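Local coordinates for protein lactate racemase (Thermoanaerobacterium thermosaccharolyticum, PDB 2YJG) that interconverts the D- and L-isomers of lactate with the help of a nickel-pincer nucleotide cofactor, and is here in its apoprotein form, at residues N49-T53 / A252-A258; R55-E61 / E89-N94; L197-S202 / T353-W358; A274-V280 / A306-V312; F328-F332 / E359-A364. One frame throughout, in Å; residues are numbered along the deposited sequence.

In the fold
Contacts 1 and 2 lie on the N-terminal lobe, with centres about 15 Å apart, and touch where P50 packs on R55. Contacts 4 and 5 belong to the C-terminal lobe, centres about 22 Å apart. Contact 3 joins the two lobes. It holds H200, a probable nickel ligand. The H200 side chain is about 6 Å from those of H174, a probable proton donor/acceptor, and K184, the probable covalent attachment point of the cofactor. Contacts 3 and 5 share helix 357-369, have centres about 11 Å apart, and touch through D356 with F328 and S202 with Q361. The E359 side chain of contact 5 is about 4 Å from that of K298, a probable substrate-binding residue.

Contact 1 of 5, residues N49-T53 / A252-A258; sequences NPIGT and AGHSEKA
Segment 49-53 is an irregular linker between helices 39-48 and 56-59, extended at P50 and I51 before G52 turns. It meets the end of strand 247-253 and the turn into helix 257-270. I51 bridges G253, CA atoms 4.7 Å apart. I51 uses both its backbone polar atoms: I51 N donates to A252 O (2.7 Å), and I51 O accepts from H254 N (2.9 Å). A water donates to N49 O (2.9 Å) and accepts from A252 N (3.0 Å). N49 ND2 bonds R45 O, and G253 pairs with I236. G253 (phi 130°, psi -132°) has no room for a CB, which would clash with I51 O. H254 is t at chi1. Its ND1 accepts from E256 N and K257 N, each 3.1 Å away, and A258 N bonds H254 O (2.9 Å). I51, m at chi1, lays CD1 4.2 Å from A258 CB. The linker thus adds a single bridge to the edge strand of the mixed sheet within this chain, beside a histidine-capped strand-to-helix turn.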
# COMPACT_ATOMS: atom_id res chain seq x y z
N ASN A 49 25.05 -19.27 -4.01
CA ASN A 49 26.41 -19.31 -4.54
C ASN A 49 26.95 -17.88 -4.56
O ASN A 49 27.23 -17.30 -5.66
CB ASN A 49 26.38 -19.93 -5.94
CG ASN A 49 25.96 -21.42 -5.92
OD1 ASN A 49 26.78 -22.28 -5.63
ND2 ASN A 49 24.68 -21.70 -6.24
N PRO A 50 27.07 -17.27 -3.35
CA PRO A 50 27.49 -15.90 -3.26
C PRO A 50 28.94 -15.72 -3.75
O PRO A 50 29.79 -16.60 -3.57
CB PRO A 50 27.38 -15.57 -1.77
CG PRO A 50 27.33 -16.98 -1.05
CD PRO A 50 26.73 -17.86 -2.04
N ILE A 51 29.18 -14.59 -4.39
CA ILE A 51 30.50 -14.26 -4.89
C ILE A 51 31.23 -13.38 -3.90
O ILE A 51 30.91 -12.20 -3.74
CB ILE A 51 30.41 -13.55 -6.27
CG1 ILE A 51 29.76 -14.46 -7.32
CG2 ILE A 51 31.78 -13.05 -6.70
CD1 ILE A 51 28.89 -13.67 -8.37
N GLY A 52 32.24 -13.91 -3.20
CA GLY A 52 33.08 -13.02 -2.38
C GLY A 52 32.60 -12.77 -0.94
O GLY A 52 33.19 -11.96 -0.24
N THR A 53 31.52 -13.43 -0.53
CA THR A 53 30.98 -13.38 0.85
C THR A 53 30.32 -14.67 1.25
O THR A 53 30.05 -15.54 0.44
CB THR A 53 29.86 -12.29 1.07
OG1 THR A 53 28.65 -12.64 0.34
CG2 THR A 53 30.32 -10.97 0.70
N ALA A 252 25.02 -12.45 -6.79
CA ALA A 252 24.84 -12.14 -5.40
C ALA A 252 26.15 -12.24 -4.65
O ALA A 252 27.00 -13.10 -5.00
CB ALA A 252 23.79 -13.09 -4.79
N GLY A 253 26.30 -11.40 -3.63
CA GLY A 253 27.42 -11.43 -2.70
C GLY A 253 28.06 -10.09 -2.50
O GLY A 253 27.36 -9.09 -2.30
N HIS A 254 29.39 -10.03 -2.58
CA HIS A 254 30.17 -8.85 -2.27
C HIS A 254 29.74 -7.71 -3.19
O HIS A 254 29.51 -7.94 -4.40
CB HIS A 254 31.63 -9.19 -2.50
CG HIS A 254 32.59 -8.13 -2.10
ND1 HIS A 254 32.85 -7.02 -2.87
CD2 HIS A 254 33.44 -8.07 -1.05
CE1 HIS A 254 33.76 -6.28 -2.27
NE2 HIS A 254 34.13 -6.89 -1.15
N SER A 255 29.56 -6.53 -2.63
CA SER A 255 28.89 -5.46 -3.39
C SER A 255 29.67 -5.04 -4.64
O SER A 255 29.09 -4.58 -5.62
CB SER A 255 28.57 -4.26 -2.50
OG SER A 255 29.67 -3.38 -2.37
N GLU A 256 30.99 -5.19 -4.59
CA GLU A 256 31.85 -4.98 -5.73
C GLU A 256 32.05 -6.26 -6.56
O GLU A 256 31.84 -6.23 -7.76
CB GLU A 256 33.22 -4.32 -5.33
CG GLU A 256 33.87 -3.69 -6.52
CD GLU A 256 35.08 -2.75 -6.25
OE1 GLU A 256 35.42 -2.45 -5.08
OE2 GLU A 256 35.68 -2.29 -7.27
N LYS A 257 32.51 -7.36 -5.98
CA LYS A 257 32.88 -8.53 -6.76
C LYS A 257 31.68 -9.14 -7.47
O LYS A 257 31.83 -9.63 -8.60
CB LYS A 257 33.61 -9.57 -5.89
CG LYS A 257 34.98 -9.07 -5.38
CD LYS A 257 35.63 -10.06 -4.39
CE LYS A 257 36.92 -9.55 -3.74
NZ LYS A 257 36.65 -8.25 -3.10
N ALA A 258 30.51 -9.21 -6.82
CA ALA A 258 29.31 -9.76 -7.44
C ALA A 258 28.83 -8.87 -8.59
O ALA A 258 28.43 -9.39 -9.60
CB ALA A 258 28.16 -10.03 -6.44
O HOH W 1 25.80 -15.30 -7.26

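Contact 2 of 5, residues R55-E61 / E89-N94; sequences RLQDLAE and EIRKKN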
# COMPACT_ATOMS: atom_id res chain seq x y z
N ARG A 55 26.95 -16.61 2.56
CA ARG A 55 25.54 -16.45 2.26
C ARG A 55 24.88 -15.41 3.13
O ARG A 55 25.25 -15.19 4.28
CB ARG A 55 24.81 -17.78 2.40
CG ARG A 55 24.86 -18.59 1.16
CD ARG A 55 24.18 -19.85 1.32
NE ARG A 55 22.74 -19.74 1.35
CZ ARG A 55 21.92 -20.78 1.43
NH1 ARG A 55 22.41 -22.02 1.47
NH2 ARG A 55 20.60 -20.59 1.46
N LEU A 56 23.86 -14.78 2.56
CA LEU A 56 23.09 -13.78 3.27
C LEU A 56 22.48 -14.38 4.53
O LEU A 56 22.47 -13.73 5.54
CB LEU A 56 22.04 -13.14 2.33
CG LEU A 56 21.11 -12.07 2.95
CD1 LEU A 56 21.86 -10.96 3.65
CD2 LEU A 56 20.18 -11.58 1.86
N GLN A 57 22.00 -15.62 4.50
CA GLN A 57 21.47 -16.25 5.74
C GLN A 57 22.47 -16.19 6.90
O GLN A 57 22.08 -15.99 8.04
CB GLN A 57 21.03 -17.68 5.49
CG GLN A 57 22.13 -18.68 5.13
CD GLN A 57 21.61 -20.12 5.15
OE1 GLN A 57 20.47 -20.36 5.52
NE2 GLN A 57 22.48 -21.09 4.79
N ASP A 58 23.74 -16.42 6.60
CA ASP A 58 24.80 -16.39 7.61
C ASP A 58 25.16 -15.00 8.03
O ASP A 58 25.35 -14.73 9.22
CB ASP A 58 26.02 -17.15 7.09
CG ASP A 58 25.76 -18.62 6.96
OD1 ASP A 58 24.96 -19.14 7.76
OD2 ASP A 58 26.34 -19.27 6.05
N LEU A 59 25.21 -14.08 7.07
CA LEU A 59 25.44 -12.70 7.43
C LEU A 59 24.36 -12.07 8.31
O LEU A 59 24.65 -11.16 9.12
CB LEU A 59 25.52 -11.85 6.14
CG LEU A 59 26.74 -12.04 5.26
CD1 LEU A 59 26.61 -11.13 3.99
CD2 LEU A 59 28.08 -11.75 5.98
N ALA A 60 23.11 -12.52 8.11
CA ALA A 60 21.94 -11.97 8.79
C ALA A 60 21.71 -12.61 10.18
O ALA A 60 20.88 -12.14 10.97
CB ALA A 60 20.71 -12.24 7.93
N GLU A 61 22.34 -13.74 10.42
CA GLU A 61 22.19 -14.43 11.71
C GLU A 61 22.61 -13.53 12.88
O GLU A 61 23.72 -12.97 12.88
CB GLU A 61 22.99 -15.74 11.70
CG GLU A 61 22.71 -16.67 12.88
CD GLU A 61 23.35 -18.03 12.77
OE1 GLU A 61 24.37 -18.18 12.06
OE2 GLU A 61 22.84 -18.95 13.42
N GLU A 89 15.65 -15.74 2.64
CA GLU A 89 17.08 -16.00 2.92
C GLU A 89 17.57 -15.35 4.22
O GLU A 89 18.20 -15.99 5.04
CB GLU A 89 17.93 -15.50 1.72
CG GLU A 89 19.45 -15.61 1.87
CD GLU A 89 19.97 -17.07 1.81
OE1 GLU A 89 19.18 -17.99 1.48
OE2 GLU A 89 21.17 -17.26 2.06
N ILE A 90 17.29 -14.06 4.38
CA ILE A 90 17.51 -13.36 5.64
C ILE A 90 16.91 -14.10 6.86
O ILE A 90 17.54 -14.08 7.91
CB ILE A 90 16.95 -11.93 5.57
CG1 ILE A 90 17.87 -11.05 4.69
CG2 ILE A 90 16.82 -11.31 6.96
CD1 ILE A 90 17.25 -9.73 4.10
N ARG A 91 15.74 -14.69 6.71
CA ARG A 91 14.99 -15.25 7.86
C ARG A 91 15.39 -16.69 8.15
O ARG A 91 15.04 -17.23 9.23
CB ARG A 91 13.48 -15.13 7.63
CG ARG A 91 13.04 -13.65 7.76
CD ARG A 91 11.54 -13.42 7.39
NE ARG A 91 11.15 -12.07 7.76
CZ ARG A 91 10.38 -11.24 7.07
NH1 ARG A 91 9.88 -11.55 5.87
NH2 ARG A 91 10.12 -10.05 7.58
N LYS A 92 16.16 -17.29 7.25
CA LYS A 92 16.48 -18.71 7.38
C LYS A 92 17.16 -19.02 8.72
O LYS A 92 16.87 -20.05 9.36
CB LYS A 92 17.32 -19.17 6.19
CG LYS A 92 16.51 -19.54 4.98
CD LYS A 92 17.43 -20.12 3.92
CE LYS A 92 16.77 -20.18 2.52
NZ LYS A 92 15.95 -21.41 2.30
N LYS A 93 18.05 -18.15 9.16
CA LYS A 93 18.69 -18.37 10.44
C LYS A 93 18.39 -17.24 11.43
O LYS A 93 19.06 -17.10 12.42
CB LYS A 93 20.19 -18.65 10.23
CG LYS A 93 20.49 -19.91 9.45
CD LYS A 93 22.04 -20.12 9.27
CE LYS A 93 22.43 -21.56 8.86
NZ LYS A 93 23.90 -21.63 8.57
N ASN A 94 17.30 -16.48 11.17
CA ASN A 94 16.91 -15.31 11.94
C ASN A 94 15.40 -15.01 11.72
O ASN A 94 15.01 -14.01 11.04
CB ASN A 94 17.81 -14.13 11.55
CG ASN A 94 17.70 -12.97 12.47
OD1 ASN A 94 16.87 -12.96 13.37
ND2 ASN A 94 18.54 -11.96 12.25
O HOH W 2 22.76 -15.68 0.09
O HOH W 3 19.46 -15.82 8.90
O HOH W 4 25.22 -20.41 11.19
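E89 is the polar hub of this contact between the short helix 56-59 and the end of helix 79-91. Its side chain is t at chi1 and p at chi2, which brings the carboxylate over the start of helix 56-59. R55, the N-cap residue, reaches it with chi1 m, chi2 t and chi3 p. The two ions pair in a bidentate salt bridge: R55 NH2 to E89 OE1 and R55 NE to E89 OE2, both 3.0 Å. E89 OE2 also accepts from Q57 N (3.1 Å) and from a water (3.0 Å) that in turn accepts from L56 N (2.8 Å). Q57 is p at chi1, and its OE1 lies 3.4 Å from K92 CB. K93 buries the largest area here. It runs out extended, m then t throughout, and its NZ forms a salt bridge with D58 OD1 (2.8 Å). N94, t at chi1, donates from ND2 to A60 O (2.7 Å) and to K63 O. Beneath this polar edge, L56 CD2 packs on I90 CG1 (3.7 Å) and A60 CB on I90 CG2 (4.1 Å), against strand 66-71. Apolar side chains thus meet on the sheet side, while the charge of buried E89 is balanced by R55.

Contact 3 of 5, residues L197-S202 / T353-W358; sequences LANHCS and TLPDQW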
# COMPACT_ATOMS: atom_id res chain seq x y z
N LEU A 197 24.07 15.57 -7.13
CA LEU A 197 24.42 16.55 -8.16
C LEU A 197 25.94 16.61 -8.31
O LEU A 197 26.45 16.63 -9.44
CB LEU A 197 23.82 17.91 -7.77
CG LEU A 197 22.33 18.03 -7.91
CD1 LEU A 197 21.70 19.32 -7.37
CD2 LEU A 197 21.89 17.94 -9.39
N ALA A 198 26.69 16.57 -7.23
CA ALA A 198 28.19 16.64 -7.29
C ALA A 198 28.77 15.46 -8.06
O ALA A 198 29.76 15.59 -8.76
CB ALA A 198 28.83 16.70 -5.88
N ASN A 199 28.10 14.31 -7.95
CA ASN A 199 28.49 13.09 -8.63
C ASN A 199 28.21 13.19 -10.16
O ASN A 199 28.64 12.32 -10.94
CB ASN A 199 27.84 11.88 -7.94
CG ASN A 199 28.39 10.54 -8.41
OD1 ASN A 199 27.62 9.73 -8.93
ND2 ASN A 199 29.70 10.32 -8.26
N HIS A 200 27.55 14.26 -10.61
CA HIS A 200 27.31 14.48 -12.04
C HIS A 200 28.07 15.75 -12.53
O HIS A 200 27.76 16.28 -13.62
CB HIS A 200 25.82 14.66 -12.31
CG HIS A 200 24.99 13.46 -12.01
ND1 HIS A 200 24.44 12.66 -12.99
CD2 HIS A 200 24.53 12.97 -10.84
CE1 HIS A 200 23.69 11.73 -12.44
NE2 HIS A 200 23.76 11.87 -11.13
N CYS A 201 29.05 16.20 -11.76
CA CYS A 201 29.76 17.45 -12.08
C CYS A 201 30.43 17.45 -13.44
O CYS A 201 30.83 16.40 -13.95
CB CYS A 201 30.80 17.82 -10.99
SG CYS A 201 32.22 16.86 -10.91
N SER A 202 30.56 18.63 -14.02
CA SER A 202 31.16 18.77 -15.36
C SER A 202 32.58 18.15 -15.49
O SER A 202 32.91 17.60 -16.54
CB SER A 202 31.22 20.20 -15.82
OG SER A 202 32.13 20.91 -15.02
N THR A 353 26.78 22.03 -9.80
CA THR A 353 26.07 21.20 -10.79
C THR A 353 24.57 21.36 -10.63
O THR A 353 24.01 21.19 -9.57
CB THR A 353 26.46 19.72 -10.61
OG1 THR A 353 27.89 19.58 -10.54
CG2 THR A 353 25.87 18.93 -11.76
N LEU A 354 23.88 21.70 -11.70
CA LEU A 354 22.43 21.84 -11.70
C LEU A 354 21.72 20.69 -12.39
O LEU A 354 22.25 20.04 -13.35
CB LEU A 354 22.07 23.14 -12.37
CG LEU A 354 22.55 24.39 -11.60
CD1 LEU A 354 22.45 25.60 -12.43
CD2 LEU A 354 21.72 24.49 -10.30
N PRO A 355 20.48 20.44 -11.97
CA PRO A 355 19.74 19.35 -12.63
C PRO A 355 19.72 19.51 -14.17
O PRO A 355 19.63 20.61 -14.69
CB PRO A 355 18.31 19.48 -12.02
CG PRO A 355 18.65 20.05 -10.58
CD PRO A 355 19.64 21.12 -10.95
N ASP A 356 19.89 18.38 -14.85
CA ASP A 356 19.90 18.24 -16.30
C ASP A 356 21.26 18.59 -16.97
O ASP A 356 21.45 18.27 -18.15
CB ASP A 356 18.82 19.11 -17.00
CG ASP A 356 17.37 18.67 -16.75
OD1 ASP A 356 17.08 17.70 -15.96
OD2 ASP A 356 16.50 19.35 -17.39
N GLN A 357 22.19 19.24 -16.26
CA GLN A 357 23.33 19.82 -16.94
C GLN A 357 24.20 18.75 -17.64
O GLN A 357 24.75 18.98 -18.72
CB GLN A 357 24.15 20.72 -16.00
CG GLN A 357 25.15 20.08 -15.15
CD GLN A 357 26.16 21.10 -14.54
OE1 GLN A 357 25.75 22.18 -14.05
NE2 GLN A 357 27.45 20.74 -14.54
N TRP A 358 24.33 17.60 -17.00
CA TRP A 358 25.20 16.55 -17.49
C TRP A 358 24.70 15.97 -18.84
O TRP A 358 25.47 15.53 -19.69
CB TRP A 358 25.36 15.48 -16.42
CG TRP A 358 24.08 14.91 -15.90
CD1 TRP A 358 23.41 13.84 -16.37
CD2 TRP A 358 23.33 15.41 -14.79
NE1 TRP A 358 22.27 13.62 -15.64
CE2 TRP A 358 22.20 14.59 -14.66
CE3 TRP A 358 23.48 16.49 -13.94
CZ2 TRP A 358 21.22 14.80 -13.67
CZ3 TRP A 358 22.58 16.66 -12.93
CH2 TRP A 358 21.45 15.82 -12.79
O HOH W 5 27.76 18.12 -15.65
O HOH W 6 29.42 20.81 -12.36
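L197, T353 and H200 lose the most surface here. L197, near the end of helix 193-198, spreads its side chain over the turn that leads into helix 357-369. Its CD2 lies 4.0 Å from P355 CG and 3.8 Å from W358 CZ3, near the plane of the indole. T353 points into the other segment. Its CB sits 3.3 Å from L197 O, its CG2 3.7 Å from H200 O, and its OG1 3.2 Å from C201 CA.

No clear direct hydrogen bond joins the segments, and the polar links run through two waters. One water is 2.7 Å from T353 OG1 and accepts from S202 N (3.0 Å) and, weakly, from Q357 NE2 (2.9 Å). A second donates to H200 O (2.7 Å) and accepts from Q357 NE2 (2.9 Å). Q357 OE1 accepts from L354 N (3.0 Å).

H200, m at chi1, sits over one face of the W358 indole at an oblique angle. The ring centroids, imidazole to six-membered indole ring, are 4.1 Å apart and the planes meet at 37°. F176 meets both rings. By similarity H200 binds the nickel of the cofactor. This contact therefore ties a probable metal ligand of the N-terminal domain to a tryptophan of the C-terminal domain. The chemistry is consistent with aromatic packing by W358 and F176 helping to place the imidazole, while waters bridge the polar groups.

Contact 4 of 5, residues A274-V280 / A306-V312; sequences AKPADIV and ACKDGGV
Four backbone hydrogen bonds set two short parallel pairings. Before a corner in both segments, A277 N donates to A306 O (3.1 Å) and K308 N to A277 O (2.8 Å). After it, V312 N donates to D278 O (3.0 Å) and V280 N to V312 O (3.0 Å). A277 pairs with C307 in the first (CA atoms 5.0 Å apart) and I279 with V312 in the second (4.9 Å). D278 turns at phi -70°, psi -28°. The other segment turns through a type II turn, K308 to G311, closed by G311 N to K308 O (2.8 Å). The corner carries a salt bridge, K308 NZ to D278 OD2 (3.1 Å), with both residues m at chi1. Strands 279-283 and 311-316 are neighbours in the six-stranded parallel sheet, joined through helix 293-305 as a beta-alpha-beta crossover. G311 leaves room for D278 O, 3.2 Å from its CA. I279 and V312 share one face and pack on helix 395-405. V280, t at chi1, places CG2 3.6 Å from C307 CB and 3.9 Å from A306 CB. A274 CB lies 3.8 Å from A306 CB.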
# COMPACT_ATOMS: atom_id res chain seq x y z
N ALA A 274 32.48 -1.90 -33.70
CA ALA A 274 32.16 -1.02 -34.83
C ALA A 274 33.39 -0.53 -35.60
O ALA A 274 34.33 -0.03 -35.01
CB ALA A 274 31.36 0.22 -34.29
N LYS A 275 33.39 -0.65 -36.93
CA LYS A 275 34.29 0.09 -37.80
C LYS A 275 33.65 1.45 -38.05
O LYS A 275 32.56 1.54 -38.66
CB LYS A 275 34.55 -0.63 -39.13
CG LYS A 275 35.08 0.33 -40.22
CD LYS A 275 35.79 -0.39 -41.42
CE LYS A 275 36.42 0.67 -42.38
NZ LYS A 275 36.85 0.06 -43.68
N PRO A 276 34.30 2.53 -37.61
CA PRO A 276 33.50 3.76 -37.72
C PRO A 276 33.12 4.14 -39.16
O PRO A 276 33.88 3.93 -40.14
CB PRO A 276 34.34 4.82 -37.02
CG PRO A 276 35.45 4.06 -36.26
CD PRO A 276 35.62 2.74 -37.00
N ALA A 277 31.90 4.67 -39.28
CA ALA A 277 31.29 4.96 -40.56
C ALA A 277 30.90 6.41 -40.62
O ALA A 277 30.80 7.12 -39.60
CB ALA A 277 30.04 4.11 -40.77
N ASP A 278 30.68 6.87 -41.83
CA ASP A 278 30.25 8.23 -42.04
C ASP A 278 28.86 8.54 -41.58
O ASP A 278 28.58 9.72 -41.28
CB ASP A 278 30.32 8.57 -43.51
CG ASP A 278 31.64 9.04 -43.89
OD1 ASP A 278 31.94 10.22 -43.56
OD2 ASP A 278 32.37 8.25 -44.52
N ILE A 279 27.99 7.51 -41.59
CA ILE A 279 26.57 7.58 -41.15
C ILE A 279 26.27 6.40 -40.22
O ILE A 279 26.68 5.27 -40.47
CB ILE A 279 25.58 7.59 -42.34
CG1 ILE A 279 25.85 8.75 -43.29
CG2 ILE A 279 24.15 7.72 -41.90
CD1 ILE A 279 24.98 8.65 -44.66
N VAL A 280 25.59 6.70 -39.13
CA VAL A 280 25.07 5.69 -38.25
C VAL A 280 23.56 5.89 -38.17
O VAL A 280 23.10 7.04 -38.07
CB VAL A 280 25.66 5.86 -36.84
CG1 VAL A 280 25.09 4.85 -35.95
CG2 VAL A 280 27.22 5.85 -36.83
N ALA A 306 30.28 4.86 -33.01
CA ALA A 306 30.35 4.19 -34.32
C ALA A 306 30.45 5.10 -35.49
O ALA A 306 30.36 4.62 -36.64
CB ALA A 306 29.12 3.28 -34.52
N CYS A 307 30.60 6.41 -35.25
CA CYS A 307 30.59 7.41 -36.29
C CYS A 307 32.00 8.04 -36.41
O CYS A 307 32.69 8.26 -35.42
CB CYS A 307 29.54 8.45 -35.94
SG CYS A 307 29.02 9.48 -37.24
N LYS A 308 32.43 8.27 -37.65
CA LYS A 308 33.61 9.06 -37.92
C LYS A 308 33.38 10.54 -37.52
O LYS A 308 32.27 11.06 -37.60
CB LYS A 308 33.94 8.98 -39.42
CG LYS A 308 34.47 7.64 -39.91
CD LYS A 308 34.89 7.80 -41.37
CE LYS A 308 34.75 6.51 -42.17
NZ LYS A 308 34.92 6.73 -43.67
N ASP A 309 34.45 11.21 -37.13
CA ASP A 309 34.43 12.63 -36.84
C ASP A 309 33.85 13.36 -38.00
O ASP A 309 34.21 13.13 -39.18
CB ASP A 309 35.83 13.20 -36.57
CG ASP A 309 36.61 12.39 -35.50
OD1 ASP A 309 36.06 12.15 -34.38
OD2 ASP A 309 37.77 11.97 -35.79
N GLY A 310 32.88 14.20 -37.70
CA GLY A 310 32.15 14.92 -38.71
C GLY A 310 31.05 14.20 -39.42
O GLY A 310 30.48 14.74 -40.33
N GLY A 311 30.76 12.96 -39.00
CA GLY A 311 29.76 12.14 -39.61
C GLY A 311 28.39 12.51 -39.07
O GLY A 311 28.27 13.43 -38.26
N VAL A 312 27.38 11.77 -39.53
CA VAL A 312 25.99 12.01 -39.21
C VAL A 312 25.42 10.83 -38.46
O VAL A 312 25.59 9.68 -38.85
CB VAL A 312 25.20 12.29 -40.50
CG1 VAL A 312 23.72 12.64 -40.19
CG2 VAL A 312 25.87 13.44 -41.28

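Contact 5 of 5, residues F328-F332 / E359-A364; sequences FYRWF and EAQILA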
# COMPACT_ATOMS: atom_id res chain seq x y z
N PHE A 328 17.71 21.17 -19.46
CA PHE A 328 18.37 20.48 -20.57
C PHE A 328 18.14 21.24 -21.84
O PHE A 328 19.08 21.55 -22.54
CB PHE A 328 17.80 19.05 -20.65
CG PHE A 328 18.18 18.29 -21.92
CD1 PHE A 328 19.50 17.96 -22.19
CD2 PHE A 328 17.18 17.81 -22.76
CE1 PHE A 328 19.82 17.20 -23.33
CE2 PHE A 328 17.48 17.06 -23.89
CZ PHE A 328 18.80 16.77 -24.20
N TYR A 329 16.87 21.57 -22.13
CA TYR A 329 16.49 22.25 -23.36
C TYR A 329 17.08 23.68 -23.47
O TYR A 329 17.62 24.09 -24.52
CB TYR A 329 14.98 22.30 -23.39
CG TYR A 329 14.35 23.11 -24.48
CD1 TYR A 329 14.63 22.87 -25.82
CD2 TYR A 329 13.41 24.12 -24.16
CE1 TYR A 329 14.01 23.62 -26.82
CE2 TYR A 329 12.78 24.84 -25.16
CZ TYR A 329 13.06 24.58 -26.49
OH TYR A 329 12.44 25.32 -27.48
N ARG A 330 16.94 24.41 -22.39
CA ARG A 330 17.34 25.83 -22.24
C ARG A 330 18.85 26.02 -22.42
O ARG A 330 19.27 27.01 -22.94
CB ARG A 330 16.89 26.31 -20.86
CG ARG A 330 16.94 27.81 -20.49
CD ARG A 330 16.38 28.08 -18.99
NE ARG A 330 16.70 27.01 -17.98
CZ ARG A 330 16.09 26.83 -16.79
NH1 ARG A 330 15.11 27.65 -16.38
NH2 ARG A 330 16.47 25.80 -16.00
N TRP A 331 19.67 25.05 -22.08
CA TRP A 331 21.09 25.14 -22.35
C TRP A 331 21.32 25.42 -23.81
O TRP A 331 22.10 26.28 -24.10
CB TRP A 331 21.86 23.87 -21.93
CG TRP A 331 22.16 23.80 -20.48
CD1 TRP A 331 21.72 22.87 -19.60
CD2 TRP A 331 23.08 24.64 -19.76
NE1 TRP A 331 22.26 23.12 -18.36
CE2 TRP A 331 23.14 24.17 -18.45
CE3 TRP A 331 23.87 25.75 -20.11
CZ2 TRP A 331 23.88 24.83 -17.45
CZ3 TRP A 331 24.63 26.39 -19.11
CH2 TRP A 331 24.68 25.89 -17.85
N PHE A 332 20.59 24.74 -24.70
CA PHE A 332 20.74 24.88 -26.14
C PHE A 332 19.96 26.09 -26.65
O PHE A 332 20.47 26.88 -27.46
CB PHE A 332 20.27 23.63 -26.83
CG PHE A 332 21.14 22.46 -26.50
CD1 PHE A 332 20.91 21.72 -25.35
CD2 PHE A 332 22.24 22.19 -27.24
CE1 PHE A 332 21.72 20.69 -24.99
CE2 PHE A 332 23.11 21.13 -26.87
CZ PHE A 332 22.86 20.41 -25.76
N GLU A 359 23.37 15.91 -18.97
CA GLU A 359 22.71 15.38 -20.19
C GLU A 359 22.98 16.36 -21.30
O GLU A 359 23.24 15.97 -22.48
CB GLU A 359 21.20 15.24 -19.96
CG GLU A 359 20.45 14.16 -20.73
CD GLU A 359 20.78 12.75 -20.29
OE1 GLU A 359 21.56 12.61 -19.32
OE2 GLU A 359 20.23 11.75 -20.89
N ALA A 360 22.88 17.67 -21.01
CA ALA A 360 23.23 18.67 -22.00
C ALA A 360 24.72 18.64 -22.39
O ALA A 360 25.09 18.86 -23.56
CB ALA A 360 22.83 20.17 -21.56
N GLN A 361 25.58 18.40 -21.40
CA GLN A 361 27.00 18.38 -21.63
C GLN A 361 27.33 17.25 -22.61
O GLN A 361 28.08 17.41 -23.60
CB GLN A 361 27.71 18.15 -20.29
CG GLN A 361 29.22 18.25 -20.40
CD GLN A 361 29.95 18.06 -19.08
OE1 GLN A 361 29.33 18.09 -18.01
NE2 GLN A 361 31.27 17.87 -19.17
N ILE A 362 26.81 16.07 -22.31
CA ILE A 362 27.01 14.94 -23.24
C ILE A 362 26.48 15.16 -24.60
O ILE A 362 27.20 14.85 -25.58
CB ILE A 362 26.46 13.64 -22.63
CG1 ILE A 362 27.26 13.40 -21.38
CG2 ILE A 362 26.50 12.35 -23.73
CD1 ILE A 362 26.69 12.35 -20.39
N LEU A 363 25.26 15.71 -24.75
CA LEU A 363 24.75 16.01 -26.10
C LEU A 363 25.62 17.04 -26.81
O LEU A 363 25.96 16.87 -27.99
CB LEU A 363 23.30 16.46 -26.04
CG LEU A 363 22.59 16.87 -27.32
CD1 LEU A 363 22.57 15.61 -28.27
CD2 LEU A 363 21.16 17.41 -27.04
N ALA A 364 26.07 18.10 -26.09
CA ALA A 364 27.00 19.04 -26.67
C ALA A 364 28.31 18.36 -27.15
O ALA A 364 28.79 18.65 -28.21
CB ALA A 364 27.29 20.31 -25.73
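This is a helix-to-helix packing contact in the C-terminal domain, built from apolar side chains. Helix 326-333 lies beside helix 357-369, and no hydrogen bond joins the two segments. The local axes come within 9.4 Å and cross at -45°, with the N-to-C directions 45° apart. A360 is the middle of the interface. Its small side chain lets three aromatic side chains come close. A360 CB lies 4.0 Å from F328 CD1, 3.5 Å from W331 CD1 and 3.6 Å from F332 CE1. F328 is t at chi1 and leans across, its ring edge near A360 N (CD1 to N, 3.6 Å). F332 is m at chi1. Its CA-to-CB bond points toward the other helix, and its CZ is 3.5 Å from A360 O. L363, t then p, touches both phenylalanines, its CD2 3.7 Å from F328 CZ and 3.7 Å from F332 CZ. Y294 meets F328 edge-to-face. E359 begins the contact, but the end of its side chain leads away. That side chain is about 4 Å from that of K298, which by similarity binds substrate. The arrangement is helix-helix packing of the C-terminal domain with a small alanine at the crossing, beside the probable substrate site.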